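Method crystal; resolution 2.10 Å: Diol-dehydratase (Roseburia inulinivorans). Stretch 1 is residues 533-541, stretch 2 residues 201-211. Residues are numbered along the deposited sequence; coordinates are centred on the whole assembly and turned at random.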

# COMPACT_ATOMS: atom_id res chain seq x y z
N ASP A 533 -10.43 -8.06 14.58
CA ASP A 533 -11.71 -7.80 13.92
C ASP A 533 -11.52 -7.64 12.41
O ASP A 533 -12.05 -6.70 11.81
CB ASP A 533 -12.33 -6.51 14.46
CG ASP A 533 -13.55 -6.75 15.32
OD1 ASP A 533 -14.24 -7.78 15.13
OD2 ASP A 533 -13.83 -5.90 16.19
N CYS A 534 -10.75 -8.53 11.81
CA CYS A 534 -10.33 -8.34 10.43
C CYS A 534 -11.51 -8.26 9.45
O CYS A 534 -11.56 -7.38 8.60
CB CYS A 534 -9.36 -9.45 10.04
SG CYS A 534 -7.84 -9.38 11.03
N ILE A 535 -12.48 -9.16 9.61
CA ILE A 535 -13.63 -9.21 8.72
C ILE A 535 -14.41 -7.90 8.76
O ILE A 535 -14.69 -7.29 7.73
CB ILE A 535 -14.54 -10.41 9.06
CG1 ILE A 535 -13.92 -11.70 8.53
CG2 ILE A 535 -15.95 -10.22 8.49
CD1 ILE A 535 -14.51 -12.95 9.12
N LYS A 536 -14.74 -7.45 9.96
CA LYS A 536 -15.49 -6.22 10.14
C LYS A 536 -14.73 -4.97 9.65
O LYS A 536 -15.33 -4.07 9.07
CB LYS A 536 -15.86 -6.06 11.61
CG LYS A 536 -16.69 -4.85 11.95
CD LYS A 536 -17.04 -4.85 13.43
CE LYS A 536 -17.66 -6.19 13.83
NZ LYS A 536 -17.80 -6.36 15.30
N ARG A 537 -13.42 -4.93 9.87
CA ARG A 537 -12.64 -3.77 9.47
C ARG A 537 -12.29 -3.81 8.00
O ARG A 537 -11.94 -2.80 7.42
CB ARG A 537 -11.37 -3.65 10.31
CG ARG A 537 -11.67 -3.35 11.78
CD ARG A 537 -10.40 -3.29 12.61
NE ARG A 537 -10.70 -2.99 14.00
CZ ARG A 537 -9.79 -2.91 14.96
NH1 ARG A 537 -8.51 -3.11 14.69
NH2 ARG A 537 -10.18 -2.64 16.19
N GLY A 538 -12.38 -4.99 7.40
CA GLY A 538 -12.05 -5.14 6.00
C GLY A 538 -10.56 -5.08 5.71
O GLY A 538 -10.18 -4.69 4.62
N MET A 539 -9.73 -5.47 6.67
CA MET A 539 -8.28 -5.48 6.45
C MET A 539 -7.62 -6.64 7.18
O MET A 539 -8.12 -7.12 8.19
CB MET A 539 -7.65 -4.16 6.89
CG MET A 539 -7.98 -3.78 8.33
SD MET A 539 -7.96 -2.00 8.54
CE MET A 539 -6.30 -1.76 9.13
N SER A 540 -6.49 -7.08 6.65
CA SER A 540 -5.76 -8.20 7.20
C SER A 540 -5.16 -7.88 8.56
O SER A 540 -5.01 -6.71 8.95
CB SER A 540 -4.64 -8.62 6.24
OG SER A 540 -3.57 -7.71 6.28
N ALA A 541 -4.80 -8.93 9.28
CA ALA A 541 -4.15 -8.78 10.57
C ALA A 541 -2.80 -8.09 10.39
O ALA A 541 -2.28 -7.46 11.31
CB ALA A 541 -3.98 -10.14 11.24
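Stretch 2 (201-211) STKMCFLESIL

What shape does each partner bring to the contact? Stretch 2 is helical from S201 to L211, one segment of a longer helix, and its backbone is held by bonds such as F206 N to T202 O at 3.1 Å and L207 N to K203 O at 2.9 Å. Stretch 1 contains a single short turn of helix, C534 to R537, preceded by D533 and released at G538, where phi turns positive and the chain runs on through M539 and S540. The ridge that meets this bend is made by K203, the neighbours F206 and L207, and I210, one helical turn following another. The two helical segments are inclined to each other, and the order of contacts is reversed: K203 lies by G538, at the end of the short turn, and I210 meets I535 earlier in it. F206 touches both C534, at the start of the turn, and the chain beyond it.

Which bump fills the main hollow? It is F206, whose CA-to-CB bond points toward stretch 1 and whose chi1 is t. The ring enters a pocket built largely of backbone, with C534 O 3.5 Å from F206 CE2 and G538 C 3.5 Å from F206 CD2. M539 C and S540 N lie over one face of the ring, S540 N being 3.5 Å from F206 CE1, whereas I535 N sits at its edge, 4.4 Å from F206 CE2. The lining is completed by C534 CB, 4.0 Å from F206 CZ, and by S540 CB, 3.8 Å from F206 CE1. The short helix and the chain after it thus form a hollow over one face and part of the edge of the ring, and F206 has the largest covered area of any residue in the contact.

Why can the backbones come so close at G538? Its CA lies 4.3 Å from the CA of K203, and G538 O is 3.7 Å from K203 CA. A CB at this position would fall 2.5 Å from K203 CG, a clash, so the bare glycine leaves room for the lysine stem; the positive phi also favours glycine. On this side a water bridges the stretches, donating to G538 O at 3.1 Å and hydrogen-bonding with T202 OG1 at 2.8 Å.

How is the C-terminal end of the short helix held? The K203 side chain, all t, extends past G538, and its NZ donates a hydrogen bond to K536 O at 3.1 Å. Its CE passes 4.0 Å from I535 O. K536 itself directs its CA-to-CB bond away from stretch 2, so only its carbonyl serves this contact. Alongside, I535 makes an apolar patch: I535 CG1 packs 3.8 Å from I210 CD1, and I535 CG2 is 4.2 Å from L207 CD2.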

# COMPACT_ATOMS: atom_id res chain seq x y z
N SER A 201 -13.54 -0.79 -2.54
CA SER A 201 -12.63 -1.59 -3.36
C SER A 201 -11.72 -2.50 -2.52
O SER A 201 -11.56 -3.68 -2.82
CB SER A 201 -11.77 -0.69 -4.25
OG SER A 201 -12.52 -0.11 -5.30
N THR A 202 -11.12 -1.94 -1.48
CA THR A 202 -10.14 -2.66 -0.70
C THR A 202 -10.80 -3.60 0.31
O THR A 202 -10.33 -4.71 0.53
CB THR A 202 -9.19 -1.69 0.04
OG1 THR A 202 -9.98 -0.72 0.75
CG2 THR A 202 -8.25 -0.98 -0.97
N LYS A 203 -11.89 -3.15 0.92
CA LYS A 203 -12.61 -4.00 1.87
C LYS A 203 -13.16 -5.22 1.15
O LYS A 203 -12.99 -6.36 1.61
CB LYS A 203 -13.76 -3.23 2.56
CG LYS A 203 -14.63 -4.11 3.47
CD LYS A 203 -15.41 -3.30 4.52
CE LYS A 203 -16.11 -4.23 5.53
NZ LYS A 203 -16.94 -3.49 6.54
N MET A 204 -13.81 -5.00 0.01
CA MET A 204 -14.45 -6.11 -0.69
C MET A 204 -13.42 -7.05 -1.28
O MET A 204 -13.63 -8.24 -1.29
CB MET A 204 -15.39 -5.60 -1.79
CG MET A 204 -16.70 -5.01 -1.24
SD MET A 204 -17.72 -6.27 -0.41
CE MET A 204 -17.70 -7.52 -1.67
N CYS A 205 -12.29 -6.52 -1.76
CA CYS A 205 -11.23 -7.40 -2.23
C CYS A 205 -10.75 -8.34 -1.09
O CYS A 205 -10.56 -9.53 -1.31
CB CYS A 205 -10.05 -6.61 -2.78
SG CYS A 205 -8.79 -7.62 -3.62
N PHE A 206 -10.55 -7.79 0.10
CA PHE A 206 -10.11 -8.58 1.25
C PHE A 206 -11.14 -9.64 1.62
O PHE A 206 -10.80 -10.80 1.82
CB PHE A 206 -9.82 -7.67 2.45
CG PHE A 206 -9.51 -8.41 3.71
CD1 PHE A 206 -8.32 -9.11 3.85
CD2 PHE A 206 -10.41 -8.42 4.76
CE1 PHE A 206 -8.03 -9.80 5.02
CE2 PHE A 206 -10.13 -9.11 5.93
CZ PHE A 206 -8.94 -9.80 6.06
N LEU A 207 -12.41 -9.24 1.68
CA LEU A 207 -13.49 -10.18 1.99
C LEU A 207 -13.59 -11.28 0.92
O LEU A 207 -13.76 -12.44 1.26
CB LEU A 207 -14.83 -9.44 2.14
CG LEU A 207 -14.91 -8.46 3.33
CD1 LEU A 207 -16.25 -7.76 3.43
CD2 LEU A 207 -14.59 -9.16 4.65
N GLU A 208 -13.47 -10.94 -0.37
CA GLU A 208 -13.50 -11.97 -1.41
C GLU A 208 -12.32 -12.92 -1.27
O GLU A 208 -12.45 -14.11 -1.51
CB GLU A 208 -13.47 -11.37 -2.82
CG GLU A 208 -14.60 -10.41 -3.14
CD GLU A 208 -15.87 -11.11 -3.60
OE1 GLU A 208 -15.96 -12.35 -3.48
OE2 GLU A 208 -16.76 -10.39 -4.11
N SER A 209 -11.17 -12.36 -0.89
CA SER A 209 -9.97 -13.15 -0.66
C SER A 209 -10.16 -14.18 0.45
O SER A 209 -9.64 -15.29 0.38
CB SER A 209 -8.79 -12.24 -0.30
OG SER A 209 -8.45 -11.43 -1.41
N ILE A 210 -10.90 -13.81 1.49
CA ILE A 210 -11.20 -14.76 2.55
C ILE A 210 -12.04 -15.93 2.01
O ILE A 210 -11.75 -17.09 2.30
CB ILE A 210 -11.93 -14.10 3.71
CG1 ILE A 210 -11.01 -13.10 4.42
CG2 ILE A 210 -12.45 -15.17 4.70
CD1 ILE A 210 -11.69 -12.30 5.57
N LEU A 211 -13.06 -15.62 1.21
CA LEU A 211 -13.92 -16.67 0.65
C LEU A 211 -13.09 -17.68 -0.14
O LEU A 211 -13.21 -18.89 0.05
CB LEU A 211 -15.01 -16.05 -0.25
CG LEU A 211 -16.07 -15.19 0.45
CD1 LEU A 211 -17.13 -14.71 -0.54
CD2 LEU A 211 -16.71 -15.95 1.61
O HOH W 1 -10.05 -1.89 3.28